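Long-range contacts in hydrophilic protein, virA protein (Chromobacterium violaceum, PDB 3BO6), which is a phosphothreonine lyase effector of the SpvC family, probably removing phosphate from phosphothreonine in target proteins by beta-elimination: residues V64-H69 with V116-R121; N21-M26 with Y147-L152; I86-E91 with S169-G174; H30-L35 with F105-P110. All blocks are in the same frame, centred on the assembly; numbering follows the deposited sequence. Where two conformers were deposited one is given.

Contact 1. Residues V64-H69 with V116-R121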
loop_
_atom_site.group_PDB
_atom_site.type_symbol
_atom_site.label_atom_id
_atom_site.label_comp_id
_atom_site.label_asym_id
_atom_site.label_seq_id
_atom_site.Cartn_x
_atom_site.Cartn_y
_atom_site.Cartn_z
ATOM N N VAL A 64 -16.139 5.031 5.501
ATOM C CA VAL A 64 -15.902 6.034 4.483
ATOM C C VAL A 64 -14.856 5.599 3.447
ATOM O O VAL A 64 -14.224 6.430 2.831
ATOM C CB VAL A 64 -15.528 7.393 5.117
ATOM C CG1 VAL A 64 -16.625 7.840 6.088
ATOM C CG2 VAL A 64 -14.188 7.324 5.820
ATOM N N PHE A 65 -14.715 4.297 3.236
ATOM C CA PHE A 65 -13.771 3.806 2.226
ATOM C C PHE A 65 -14.477 2.918 1.223
ATOM O O PHE A 65 -15.585 2.421 1.468
ATOM C CB PHE A 65 -12.645 3.014 2.896
ATOM C CG PHE A 65 -11.829 3.810 3.894
ATOM C CD1 PHE A 65 -10.784 4.623 3.478
ATOM C CD2 PHE A 65 -12.110 3.724 5.254
ATOM C CE1 PHE A 65 -10.035 5.360 4.389
ATOM C CE2 PHE A 65 -11.352 4.443 6.178
ATOM C CZ PHE A 65 -10.320 5.260 5.749
ATOM N N MET A 66 -13.841 2.750 0.076
ATOM C CA MET A 66 -14.224 1.734 -0.894
ATOM C C MET A 66 -13.094 0.716 -0.933
ATOM O O MET A 66 -11.914 1.092 -0.921
ATOM C CB MET A 66 -14.477 2.337 -2.275
ATOM C CG MET A 66 -15.523 3.433 -2.236
ATOM S SD MET A 66 -14.803 5.025 -2.610
ATOM C CE MET A 66 -14.197 4.629 -4.230
ATOM N N HIS A 67 -13.441 -0.564 -0.949
ATOM C CA HIS A 67 -12.470 -1.631 -0.717
ATOM C C HIS A 67 -12.338 -2.538 -1.931
ATOM O O HIS A 67 -13.316 -2.833 -2.608
ATOM C CB HIS A 67 -12.927 -2.497 0.457
ATOM C CG HIS A 67 -13.270 -1.723 1.691
ATOM N ND1 HIS A 67 -12.384 -1.562 2.731
ATOM C CD2 HIS A 67 -14.399 -1.065 2.051
ATOM C CE1 HIS A 67 -12.948 -0.842 3.683
ATOM N NE2 HIS A 67 -14.170 -0.529 3.298
ATOM N N ALA A 68 -11.130 -3.053 -2.139
ATOM C CA ALA A 68 -10.864 -4.036 -3.164
ATOM C C ALA A 68 -10.010 -5.134 -2.554
ATOM O O ALA A 68 -9.006 -4.845 -1.891
ATOM C CB ALA A 68 -10.116 -3.387 -4.327
ATOM N N HIS A 69 -10.366 -6.389 -2.807
ATOM C CA HIS A 69 -9.516 -7.494 -2.385
ATOM C C HIS A 69 -9.664 -8.665 -3.333
ATOM O O HIS A 69 -10.757 -8.969 -3.770
ATOM C CB HIS A 69 -9.765 -7.916 -0.945
ATOM C CG HIS A 69 -11.073 -8.594 -0.732
ATOM N ND1 HIS A 69 -12.219 -7.906 -0.406
ATOM C CD2 HIS A 69 -11.418 -9.902 -0.787
ATOM C CE1 HIS A 69 -13.220 -8.760 -0.274
ATOM N NE2 HIS A 69 -12.759 -9.978 -0.498
ATOM N N VAL A 116 -9.558 2.965 -0.814
ATOM C CA VAL A 116 -9.481 4.372 -1.153
ATOM C C VAL A 116 -10.593 5.121 -0.423
ATOM O O VAL A 116 -11.705 4.615 -0.281
ATOM C CB VAL A 116 -9.554 4.603 -2.697
ATOM C CG1 VAL A 116 -10.900 4.164 -3.265
ATOM C CG2 VAL A 116 -9.260 6.040 -3.043
ATOM N N THR A 117 -10.304 6.327 0.042
ATOM C CA THR A 117 -11.288 7.026 0.828
ATOM C C THR A 117 -12.389 7.478 -0.122
ATOM O O THR A 117 -12.126 7.864 -1.275
ATOM C CB THR A 117 -10.594 8.309 1.324
ATOM O OG1 THR A 117 -9.466 7.946 2.127
ATOM C CG2 THR A 117 -11.549 9.213 2.140
ATOM N N ASP A 118 -13.621 7.439 0.372
ATOM C CA ASP A 118 -14.759 8.017 -0.331
ATOM C C ASP A 118 -14.814 9.501 -0.001
ATOM O O ASP A 118 -15.206 9.900 1.113
ATOM C CB ASP A 118 -16.052 7.329 0.112
ATOM C CG ASP A 118 -17.279 7.851 -0.636
ATOM O OD1 ASP A 118 -17.180 8.922 -1.269
ATOM O OD2 ASP A 118 -18.320 7.177 -0.575
ATOM N N MET A 119 -14.464 10.331 -0.969
ATOM C CA MET A 119 -14.297 11.756 -0.719
ATOM C C MET A 119 -15.626 12.485 -0.518
ATOM O O MET A 119 -15.647 13.624 -0.057
ATOM C CB MET A 119 -13.495 12.402 -1.854
ATOM C CG MET A 119 -12.061 11.848 -1.976
ATOM S SD MET A 119 -11.077 11.877 -0.449
ATOM C CE MET A 119 -10.796 13.622 -0.257
ATOM N N GLU A 120 -16.728 11.831 -0.865
ATOM C CA GLU A 120 -18.051 12.403 -0.614
ATOM C C GLU A 120 -18.521 12.204 0.827
ATOM O O GLU A 120 -19.420 12.908 1.298
ATOM C CB GLU A 120 -19.071 11.811 -1.586
ATOM C CG GLU A 120 -18.735 12.063 -3.037
ATOM C CD GLU A 120 -18.677 13.540 -3.367
ATOM O OE1 GLU A 120 -17.782 13.937 -4.141
ATOM O OE2 GLU A 120 -19.525 14.304 -2.850
ATOM N N ARG A 121 -17.924 11.253 1.531
ATOM C CA ARG A 121 -18.369 10.929 2.888
ATOM C C ARG A 121 -17.355 11.341 3.955
ATOM O O ARG A 121 -17.726 11.634 5.092
ATOM C CB ARG A 121 -18.628 9.424 3.013
ATOM C CG ARG A 121 -19.694 8.876 2.078
ATOM C CD ARG A 121 -21.085 9.356 2.452
ATOM N NE ARG A 121 -21.519 10.493 1.643
ATOM C CZ ARG A 121 -22.366 10.404 0.620
ATOM N NH1 ARG A 121 -22.708 11.492 -0.058
ATOM N NH2 ARG A 121 -22.877 9.230 0.275
#
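Val116 sits opposite Met66 as the hydrogen-bonded pair of an antiparallel ladder, where strand 113-117 runs beside strand 65-70 within the protein's antiparallel sheet. Met66 N donates to Val116 O at 2.9 Å, nearly along the C=O axis, and Val116 N returns the bond to Met66 O at 3.0 Å. Both side chains lie on the same face of the sheet, where Tyr40 and Arg44 of helix 40-44 touch Met66.

At Thr117 the ladder reaches its non-hydrogen-bonded pair with Phe65, and the side chains diverge. Phe65 CA nevertheless comes to 3.3 Å from Val116 O in a CA-H...O contact, and Phe65 CD1 lies 3.6 Å from Thr117 CA. Thr117 OG1 approaches the ring obliquely and is hydrogen-bonded to Val128 O.

Asp118 extends the pairing past the strand end: its N reaches Val64 O at 2.7 Å, a straight bond (171° at the hydrogen) whose donor is tilted 29° from the carbonyl plane. With CG anti to the backbone N (chi1 -177°), the carboxylate is placed where OD1 accepts from Glu120 N in an Asx turn and also forms a salt bridge with Arg44. Met66 SD lies 3.8 Å from Asp118 CB, the two side chains crossing at about a right angle. The turn brings Arg121 back beside Val64, just before the other strand, where Arg121 CB meets Val64 CG1 at 4.0 Å.

Contact 2. Residues N21-M26 with Y147-L152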
loop_
_atom_site.group_PDB
_atom_site.type_symbol
_atom_site.label_atom_id
_atom_site.label_comp_id
_atom_site.label_asym_id
_atom_site.label_seq_id
_atom_site.Cartn_x
_atom_site.Cartn_y
_atom_site.Cartn_z
ATOM N N ASN A 21 20.540 -8.150 -0.424
ATOM C CA ASN A 21 21.501 -8.442 -1.474
ATOM C C ASN A 21 20.929 -9.287 -2.619
ATOM O O ASN A 21 21.314 -9.091 -3.780
ATOM C CB ASN A 21 22.758 -9.050 -0.856
ATOM C CG ASN A 21 23.635 -8.002 -0.211
ATOM O OD1 ASN A 21 24.212 -7.166 -0.898
ATOM N ND2 ASN A 21 23.727 -8.032 1.120
ATOM N N GLN A 22 20.023 -10.218 -2.314
ATOM C CA GLN A 22 19.308 -10.931 -3.379
ATOM C C GLN A 22 18.460 -9.951 -4.188
ATOM O O GLN A 22 18.470 -9.984 -5.423
ATOM C CB GLN A 22 18.393 -12.019 -2.816
ATOM C CG GLN A 22 19.093 -13.231 -2.241
ATOM C CD GLN A 22 18.101 -14.236 -1.694
ATOM O OE1 GLN A 22 18.008 -14.442 -0.485
ATOM N NE2 GLN A 22 17.326 -14.846 -2.584
ATOM N N MET A 23 17.730 -9.072 -3.505
ATOM C CA MET A 23 16.885 -8.094 -4.194
ATOM C C MET A 23 17.671 -7.243 -5.176
ATOM O O MET A 23 17.204 -6.980 -6.294
ATOM C CB MET A 23 16.175 -7.180 -3.190
ATOM C CG MET A 23 15.105 -7.874 -2.351
ATOM S SD MET A 23 14.592 -6.848 -0.961
ATOM C CE MET A 23 13.719 -5.543 -1.836
ATOM N N ARG A 24 18.870 -6.834 -4.783
ATOM C CA ARG A 24 19.690 -5.959 -5.618
ATOM C C ARG A 24 20.129 -6.621 -6.924
ATOM O O ARG A 24 20.485 -5.929 -7.874
ATOM C CB ARG A 24 20.906 -5.435 -4.837
ATOM C CG ARG A 24 21.552 -4.197 -5.467
ATOM C CD ARG A 24 22.568 -3.530 -4.546
ATOM N NE ARG A 24 23.322 -4.523 -3.802
ATOM C CZ ARG A 24 24.620 -4.760 -3.945
ATOM N NH1 ARG A 24 25.185 -5.707 -3.219
ATOM N NH2 ARG A 24 25.348 -4.045 -4.793
ATOM N N GLN A 25 20.097 -7.952 -6.966
ATOM C CA GLN A 25 20.489 -8.690 -8.175
ATOM C C GLN A 25 19.335 -8.897 -9.159
ATOM O O GLN A 25 19.554 -9.339 -10.285
ATOM C CB GLN A 25 21.084 -10.050 -7.814
ATOM C CG GLN A 25 22.371 -9.967 -6.996
ATOM C CD GLN A 25 22.895 -11.331 -6.595
ATOM O OE1 GLN A 25 22.464 -11.909 -5.596
ATOM N NE2 GLN A 25 23.838 -11.848 -7.368
ATOM N N MET A 26 18.113 -8.575 -8.751
ATOM C CA MET A 26 16.936 -8.845 -9.586
ATOM C C MET A 26 16.649 -7.711 -10.568
ATOM O O MET A 26 16.813 -6.540 -10.242
ATOM C CB MET A 26 15.717 -9.085 -8.708
ATOM C CG MET A 26 15.863 -10.301 -7.817
ATOM S SD MET A 26 14.516 -10.441 -6.644
ATOM C CE MET A 26 15.093 -11.889 -5.767
ATOM N N TYR A 147 8.318 -13.330 4.169
ATOM C CA TYR A 147 8.514 -12.657 2.890
ATOM C C TYR A 147 9.651 -13.313 2.104
ATOM O O TYR A 147 10.744 -13.498 2.623
ATOM C CB TYR A 147 8.912 -11.194 3.122
ATOM C CG TYR A 147 7.822 -10.269 3.611
ATOM C CD1 TYR A 147 6.840 -9.805 2.751
ATOM C CD2 TYR A 147 7.803 -9.809 4.924
ATOM C CE1 TYR A 147 5.851 -8.940 3.190
ATOM C CE2 TYR A 147 6.814 -8.953 5.371
ATOM C CZ TYR A 147 5.844 -8.518 4.497
ATOM O OH TYR A 147 4.889 -7.643 4.989
ATOM N N SER A 148 9.417 -13.619 0.833
ATOM C CA SER A 148 10.513 -14.041 -0.034
ATOM C C SER A 148 11.227 -12.826 -0.633
ATOM O O SER A 148 10.635 -11.748 -0.739
ATOM C CB SER A 148 9.992 -14.938 -1.166
ATOM O OG SER A 148 9.226 -14.198 -2.103
ATOM N N ALA A 149 12.486 -12.995 -1.037
ATOM C CA ALA A 149 13.203 -11.911 -1.712
ATOM C C ALA A 149 12.481 -11.447 -2.975
ATOM O O ALA A 149 12.386 -10.242 -3.236
ATOM C CB ALA A 149 14.628 -12.313 -2.028
ATOM N N SER A 150 11.943 -12.388 -3.745
ATOM C CA SER A 150 11.212 -12.052 -4.966
ATOM C C SER A 150 10.008 -11.164 -4.663
ATOM O O SER A 150 9.759 -10.169 -5.343
ATOM C CB SER A 150 10.745 -13.322 -5.689
ATOM O OG SER A 150 11.823 -13.970 -6.342
ATOM N N SER A 151 9.242 -11.531 -3.644
ATOM C CA SER A 151 8.046 -10.753 -3.304
ATOM C C SER A 151 8.409 -9.352 -2.767
ATOM O O SER A 151 7.767 -8.356 -3.109
ATOM C CB SER A 151 7.178 -11.506 -2.297
ATOM O OG SER A 151 5.908 -10.883 -2.169
ATOM N N LEU A 152 9.424 -9.277 -1.917
ATOM C CA LEU A 152 9.926 -7.988 -1.463
ATOM C C LEU A 152 10.337 -7.107 -2.657
ATOM O O LEU A 152 9.959 -5.931 -2.721
ATOM C CB LEU A 152 11.103 -8.185 -0.498
ATOM C CG LEU A 152 10.686 -8.803 0.843
ATOM C CD1 LEU A 152 11.894 -9.408 1.549
ATOM C CD2 LEU A 152 9.968 -7.775 1.726
#
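Ala149, in the first turn of helix 149-168, packs against Gln22 and Met23 of helix 16-24 and Met26 in the chain just after it, so this is a helix-helix contact made near the C-terminal end of one helix and at the start of the other. It is van der Waals packing throughout, with no hydrogen bond from one segment to the other.

The methyl of Ala149 is touched by two side chains four residues apart in the chain, those of Gln22 and Met26. Gln22 lays its extended chain against it, NE2 coming to 3.7 Å from Ala149 CB, while Gln22 OE1 turns to the hydroxyl of Ser18 in its own helix.

Met23 takes another route, past the alanine and on to Leu152. Its CG rests 3.7 Å from Ala149 O, and its SD lies 3.8 Å from Leu152 CB, the two side chains crossing at a slant. A bend at the last torsion (chi3 70°) then swings CE against the backbone of Leu152, 3.8 Å from its C atom. Leu217 of helix 213-219 touches both Met23 and Leu152, so the pair belongs to a three-helix cluster.

The start of helix 149-168 is fixed by Ser148 at the N-cap, whose OG accepts from Ser151 N at 3.1 Å and also bonds to Asp141. Met26, the second side chain on the alanine, reaches this first turn fully stretched (chi2 173°, chi3 -177°), which sets its CE 3.8 Å from Ala149 CB and equally 3.8 Å from Ser150 N.

Contact 3. Residues I86-E91 with S169-G174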
loop_
_atom_site.group_PDB
_atom_site.type_symbol
_atom_site.label_atom_id
_atom_site.label_comp_id
_atom_site.label_asym_id
_atom_site.label_seq_id
_atom_site.Cartn_x
_atom_site.Cartn_y
_atom_site.Cartn_z
ATOM N N ILE A 86 -0.929 6.296 0.196
ATOM C CA ILE A 86 -0.614 7.158 -0.938
ATOM C C ILE A 86 -1.320 8.490 -0.723
ATOM O O ILE A 86 -2.534 8.518 -0.471
ATOM C CB ILE A 86 -1.077 6.556 -2.276
ATOM C CG1 ILE A 86 -0.607 5.103 -2.404
ATOM C CG2 ILE A 86 -0.544 7.404 -3.450
ATOM C CD1 ILE A 86 -1.080 4.410 -3.691
ATOM N N SER A 87 -0.572 9.589 -0.784
ATOM C CA SER A 87 -1.125 10.922 -0.529
ATOM C C SER A 87 -1.085 11.788 -1.781
ATOM O O SER A 87 -0.003 12.065 -2.324
ATOM C CB SER A 87 -0.343 11.630 0.585
ATOM O OG SER A 87 -0.396 10.889 1.782
ATOM N N VAL A 88 -2.260 12.189 -2.249
ATOM C CA VAL A 88 -2.359 13.172 -3.322
ATOM C C VAL A 88 -3.124 14.401 -2.837
ATOM O O VAL A 88 -3.693 14.411 -1.729
ATOM C CB VAL A 88 -3.028 12.578 -4.581
ATOM C CG1 VAL A 88 -2.229 11.387 -5.110
ATOM C CG2 VAL A 88 -4.479 12.187 -4.304
ATOM N N GLN A 89 -3.114 15.460 -3.631
ATOM C CA GLN A 89 -3.897 16.639 -3.277
ATOM C C GLN A 89 -5.377 16.247 -3.124
ATOM O O GLN A 89 -5.916 15.498 -3.941
ATOM C CB GLN A 89 -3.705 17.722 -4.337
ATOM C CG GLN A 89 -3.908 19.143 -3.816
ATOM C CD GLN A 89 -5.369 19.499 -3.741
ATOM O OE1 GLN A 89 -6.154 19.083 -4.589
ATOM N NE2 GLN A 89 -5.749 20.265 -2.719
ATOM N N ARG A 90 -6.016 16.756 -2.070
ATOM C CA ARG A 90 -7.380 16.367 -1.705
ATOM C C ARG A 90 -8.380 16.374 -2.863
ATOM O O ARG A 90 -9.195 15.473 -2.977
ATOM C CB ARG A 90 -7.885 17.261 -0.569
ATOM C CG ARG A 90 -9.305 16.943 -0.072
ATOM C CD ARG A 90 -9.682 17.780 1.160
ATOM N NE ARG A 90 -9.581 19.220 0.915
ATOM C CZ ARG A 90 -9.478 20.131 1.878
ATOM N NH1 ARG A 90 -9.473 19.754 3.154
ATOM N NH2 ARG A 90 -9.393 21.419 1.571
ATOM N N GLU A 91 -8.311 17.382 -3.724
ATOM C CA GLU A 91 -9.268 17.504 -4.825
ATOM C C GLU A 91 -8.952 16.617 -6.043
ATOM O O GLU A 91 -9.721 16.581 -7.015
ATOM C CB GLU A 91 -9.395 18.979 -5.247
ATOM C CG GLU A 91 -10.226 19.846 -4.283
ATOM C CD GLU A 91 -9.486 20.230 -3.006
ATOM O OE1 GLU A 91 -8.322 20.659 -3.094
ATOM O OE2 GLU A 91 -10.078 20.114 -1.907
ATOM N N SER A 169 1.411 11.356 -14.558
ATOM C CA SER A 169 -0.015 11.617 -14.788
ATOM C C SER A 169 -0.416 12.989 -14.242
ATOM O O SER A 169 -1.581 13.371 -14.283
ATOM C CB SER A 169 -0.889 10.519 -14.166
ATOM O OG SER A 169 -0.610 9.251 -14.762
ATOM N N GLY A 170 0.558 13.731 -13.726
ATOM C CA GLY A 170 0.298 15.091 -13.289
ATOM C C GLY A 170 -0.376 15.274 -11.937
ATOM O O GLY A 170 -1.008 16.290 -11.692
ATOM N N LEU A 171 -0.243 14.296 -11.046
ATOM C CA LEU A 171 -0.845 14.421 -9.726
ATOM C C LEU A 171 0.068 15.209 -8.798
ATOM O O LEU A 171 1.277 15.027 -8.820
ATOM C CB LEU A 171 -1.088 13.036 -9.118
ATOM C CG LEU A 171 -2.381 12.287 -9.454
ATOM C CD1 LEU A 171 -3.609 13.130 -9.096
ATOM C CD2 LEU A 171 -2.428 11.830 -10.918
ATOM N N MET A 172 -0.517 16.086 -7.991
ATOM C CA MET A 172 0.229 16.778 -6.941
ATOM C C MET A 172 0.215 15.940 -5.671
ATOM O O MET A 172 -0.802 15.319 -5.348
ATOM C CB MET A 172 -0.406 18.138 -6.651
ATOM C CG MET A 172 -0.054 19.195 -7.668
ATOM S SD MET A 172 1.729 19.401 -7.746
ATOM C CE MET A 172 2.070 19.870 -6.049
ATOM N N PRO A 173 1.341 15.911 -4.938
ATOM C CA PRO A 173 1.354 15.222 -3.641
ATOM C C PRO A 173 0.393 15.876 -2.654
ATOM O O PRO A 173 0.112 17.079 -2.765
ATOM C CB PRO A 173 2.787 15.427 -3.148
ATOM C CG PRO A 173 3.602 15.542 -4.433
ATOM C CD PRO A 173 2.697 16.308 -5.372
ATOM N N GLY A 174 -0.117 15.082 -1.722
ATOM C CA GLY A 174 -0.951 15.587 -0.648
ATOM C C GLY A 174 -0.158 15.754 0.628
ATOM O O GLY A 174 1.075 15.810 0.612
#
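Gln89 and Met172 share the shorter of two backbone hydrogen bonds that tie these loops together: Gln89 N donates to Met172 O at 2.9 Å, from above the carbonyl plane and with a moderate bend (149° at the hydrogen). The second runs the other way, Gly174 N to Ser87 O at 3.1 Å, its donor standing 66° out of the carbonyl plane. Together they frame a single bridge between Val88 and Pro173.

Two CA-H...O contacts accompany the bonds. Met172 O takes Val88 CA at 3.3 Å as well as the amide of Gln89, and Val88 O meets Gly174 CA at 3.2 Å. That second approach is possible because Gly174 lacks a CB, which would have pointed into Val88 O. Val88 O has a further donor in Gln133 NE2.

The polar end of Gln89 is occupied within its own segment. A bend at chi2 (-81°) turns CD so that the amide lies beside Glu91, two residues on, with OE1 accepting from Glu91 N at 2.9 Å and NE2 donating to Glu91 OE1 in the plane of the amide.

Packing is light by comparison. Val88 CB touches Met172 O at 3.6 Å, and Val88 CG1 reaches Leu171 CG at 4.4 Å, with Ala96 of helix 93-104 touching both residues. Met172 N is held by Gln92, just ahead of that helix. Gly170, with positive phi, closes helix 149-168 in a Schellman motif, and the chain leaving it forms an isolated beta bridge with the loop that continues strand 82-86.

Contact 4. Residues H30-L35 with F105-P110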
loop_
_atom_site.group_PDB
_atom_site.type_symbol
_atom_site.label_atom_id
_atom_site.label_comp_id
_atom_site.label_asym_id
_atom_site.label_seq_id
_atom_site.Cartn_x
_atom_site.Cartn_y
_atom_site.Cartn_z
ATOM N N HIS A 30 7.752 -6.404 -14.122
ATOM C CA HIS A 30 6.963 -6.173 -15.328
ATOM C C HIS A 30 5.493 -6.277 -14.925
ATOM O O HIS A 30 4.982 -7.374 -14.712
ATOM C CB HIS A 30 7.355 -7.238 -16.366
ATOM C CG HIS A 30 6.707 -7.091 -17.711
ATOM N ND1 HIS A 30 5.476 -7.635 -18.003
ATOM C CD2 HIS A 30 7.160 -6.549 -18.869
ATOM C CE1 HIS A 30 5.173 -7.384 -19.265
ATOM N NE2 HIS A 30 6.181 -6.731 -19.815
ATOM N N PHE A 31 4.825 -5.132 -14.775
ATOM C CA PHE A 31 3.430 -5.119 -14.330
ATOM C C PHE A 31 2.503 -4.805 -15.507
ATOM O O PHE A 31 2.491 -3.680 -16.004
ATOM C CB PHE A 31 3.219 -4.071 -13.222
ATOM C CG PHE A 31 4.089 -4.276 -12.015
ATOM C CD1 PHE A 31 3.899 -5.369 -11.188
ATOM C CD2 PHE A 31 5.089 -3.372 -11.708
ATOM C CE1 PHE A 31 4.689 -5.550 -10.054
ATOM C CE2 PHE A 31 5.891 -3.556 -10.589
ATOM C CZ PHE A 31 5.691 -4.652 -9.770
ATOM N N ARG A 32 1.739 -5.803 -15.948
ATOM C CA ARG A 32 0.746 -5.581 -16.993
ATOM C C ARG A 32 -0.470 -4.854 -16.413
ATOM O O ARG A 32 -1.215 -5.426 -15.608
ATOM C CB ARG A 32 0.289 -6.918 -17.561
ATOM C CG ARG A 32 1.347 -7.645 -18.353
ATOM C CD ARG A 32 0.885 -9.055 -18.661
ATOM N NE ARG A 32 0.955 -9.898 -17.473
ATOM C CZ ARG A 32 0.602 -11.177 -17.434
ATOM N NH1 ARG A 32 0.145 -11.775 -18.529
ATOM N NH2 ARG A 32 0.720 -11.865 -16.307
ATOM N N GLU A 33 -0.681 -3.605 -16.808
ATOM C CA GLU A 33 -1.823 -2.868 -16.270
ATOM C C GLU A 33 -3.152 -3.432 -16.736
ATOM O O GLU A 33 -3.299 -3.911 -17.873
ATOM C CB GLU A 33 -1.727 -1.383 -16.607
ATOM C CG GLU A 33 -0.609 -0.700 -15.853
ATOM C CD GLU A 33 -0.555 0.777 -16.101
ATOM O OE1 GLU A 33 -0.022 1.505 -15.233
ATOM O OE2 GLU A 33 -1.024 1.214 -17.171
ATOM N N ALA A 34 -4.124 -3.378 -15.842
ATOM C CA ALA A 34 -5.485 -3.739 -16.203
ATOM C C ALA A 34 -6.135 -2.642 -17.034
ATOM O O ALA A 34 -6.169 -1.478 -16.629
ATOM C CB ALA A 34 -6.305 -3.971 -14.937
ATOM N N LEU A 35 -6.665 -3.033 -18.185
ATOM C CA LEU A 35 -7.645 -2.243 -18.927
ATOM C C LEU A 35 -9.062 -2.598 -18.442
ATOM O O LEU A 35 -9.292 -3.716 -17.980
ATOM C CB LEU A 35 -7.518 -2.554 -20.419
ATOM C CG LEU A 35 -7.766 -4.001 -20.887
ATOM C CD1 LEU A 35 -7.002 -5.043 -20.053
ATOM C CD2 LEU A 35 -9.256 -4.345 -20.938
ATOM N N PHE A 105 -5.338 -2.859 -10.084
ATOM C CA PHE A 105 -6.112 -4.017 -10.536
ATOM C C PHE A 105 -5.281 -4.980 -11.377
ATOM O O PHE A 105 -5.813 -5.909 -11.967
ATOM C CB PHE A 105 -7.360 -3.574 -11.313
ATOM C CG PHE A 105 -8.413 -2.935 -10.458
ATOM C CD1 PHE A 105 -8.509 -1.556 -10.378
ATOM C CD2 PHE A 105 -9.321 -3.717 -9.754
ATOM C CE1 PHE A 105 -9.479 -0.947 -9.570
ATOM C CE2 PHE A 105 -10.292 -3.120 -8.941
ATOM C CZ PHE A 105 -10.379 -1.742 -8.863
ATOM N N SER A 106 -3.974 -4.763 -11.442
ATOM C CA SER A 106 -3.126 -5.587 -12.306
ATOM C C SER A 106 -3.053 -7.045 -11.863
ATOM O O SER A 106 -2.922 -7.330 -10.666
ATOM C CB SER A 106 -1.706 -5.009 -12.339
ATOM O OG SER A 106 -0.797 -5.867 -13.036
ATOM N N VAL A 107 -3.073 -7.966 -12.831
ATOM C CA VAL A 107 -2.856 -9.385 -12.554
ATOM C C VAL A 107 -1.477 -9.609 -11.909
ATOM O O VAL A 107 -1.229 -10.629 -11.239
ATOM C CB VAL A 107 -2.957 -10.219 -13.853
ATOM C CG1 VAL A 107 -1.916 -9.757 -14.868
ATOM C CG2 VAL A 107 -2.797 -11.698 -13.557
ATOM N N ASP A 108 -0.572 -8.657 -12.119
ATOM C CA ASP A 108 0.793 -8.757 -11.624
ATOM C C ASP A 108 1.037 -7.993 -10.322
ATOM O O ASP A 108 2.144 -8.007 -9.795
ATOM C CB ASP A 108 1.784 -8.268 -12.698
ATOM C CG ASP A 108 1.724 -9.087 -13.978
ATOM O OD1 ASP A 108 1.627 -10.334 -13.905
ATOM O OD2 ASP A 108 1.766 -8.472 -15.060
ATOM N N SER A 109 0.006 -7.328 -9.795
ATOM C CA SER A 109 0.197 -6.557 -8.580
ATOM C C SER A 109 0.493 -7.478 -7.407
ATOM O O SER A 109 -0.147 -8.518 -7.262
ATOM C CB SER A 109 -1.057 -5.755 -8.239
ATOM O OG SER A 109 -0.921 -5.223 -6.921
ATOM N N PRO A 110 1.449 -7.090 -6.545
ATOM C CA PRO A 110 1.725 -7.870 -5.335
ATOM C C PRO A 110 0.794 -7.518 -4.177
ATOM O O PRO A 110 0.965 -8.099 -3.116
ATOM C CB PRO A 110 3.155 -7.458 -4.986
ATOM C CG PRO A 110 3.234 -6.047 -5.431
ATOM C CD PRO A 110 2.340 -5.925 -6.669
HETATM O O HOH W 1 4.067 -9.570 -16.583
HETATM O O HOH W 2 -3.567 -6.916 -15.522
#
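Asp108 and Arg32 form a side-on, two-pronged salt bridge: Arg32 NE meets Asp108 OD2 at 2.9 Å and Arg32 NH2 meets OD1 at 3.0 Å, each on a syn lone pair. Both bonds are straight, and the guanidinium and carboxylate planes are only 18° apart. A bend at chi3 (-74°) places NE for this grip. The anti lone pair of Asp108 OD2 is taken by the backbone, Arg32 N at 2.8 Å, so one residue holds the carboxylate by three N-H groups. A water is the third donor to OD2, the fourth to the carboxylate, and also bonds His30 ND1.

Phe31, just before, presents its ring edge to the backbone of the same aspartate, CD1 lying 3.5 Å from Asp108 O in the ring plane. Its CE1 goes on to Pro110 CD at 4.1 Å, and Phe158 of helix 149-168 meets the ring edge-to-face.

Ser106 grips the carbonyl of Arg32. Its OG donates to Arg32 O at 2.6 Å, from above the carbonyl plane, and accepts from Asp108 N at 2.9 Å; a second water bridges Arg32 O and Val107 N. Beyond it Ala34 CB rests against Phe105 CB at 3.8 Å. The arrangement is an ST turn within a type I beta turn, Ser106 to Ser109, which follows helix 93-104 and presents both serine and aspartate to the extended strip 30-35.

Overall arrangement
Contacts 1, 2 and 3 are partly buried, whereas contact 4 is a surface contact; it alone joins its segments by a salt bridge, and waters bridge them as well. Contact 1 is regular sheet pairing; contact 3 reduces the same backbone chemistry to one bridge between loops; contact 2 has no hydrogen bond across it and relies on methionine packing. Helix 149-168 links three of them: it begins in contact 2, flanks contact 4 through Phe158 and ends just before contact 3. Helix 93-104 likewise runs between contacts 3 and 4. Contacts 1 and 3 touch, Met119 CE lying 3.6 Å from Arg90 CG, while contact 2 lies across the chain's centre from contact 1, about 32 Å between centres.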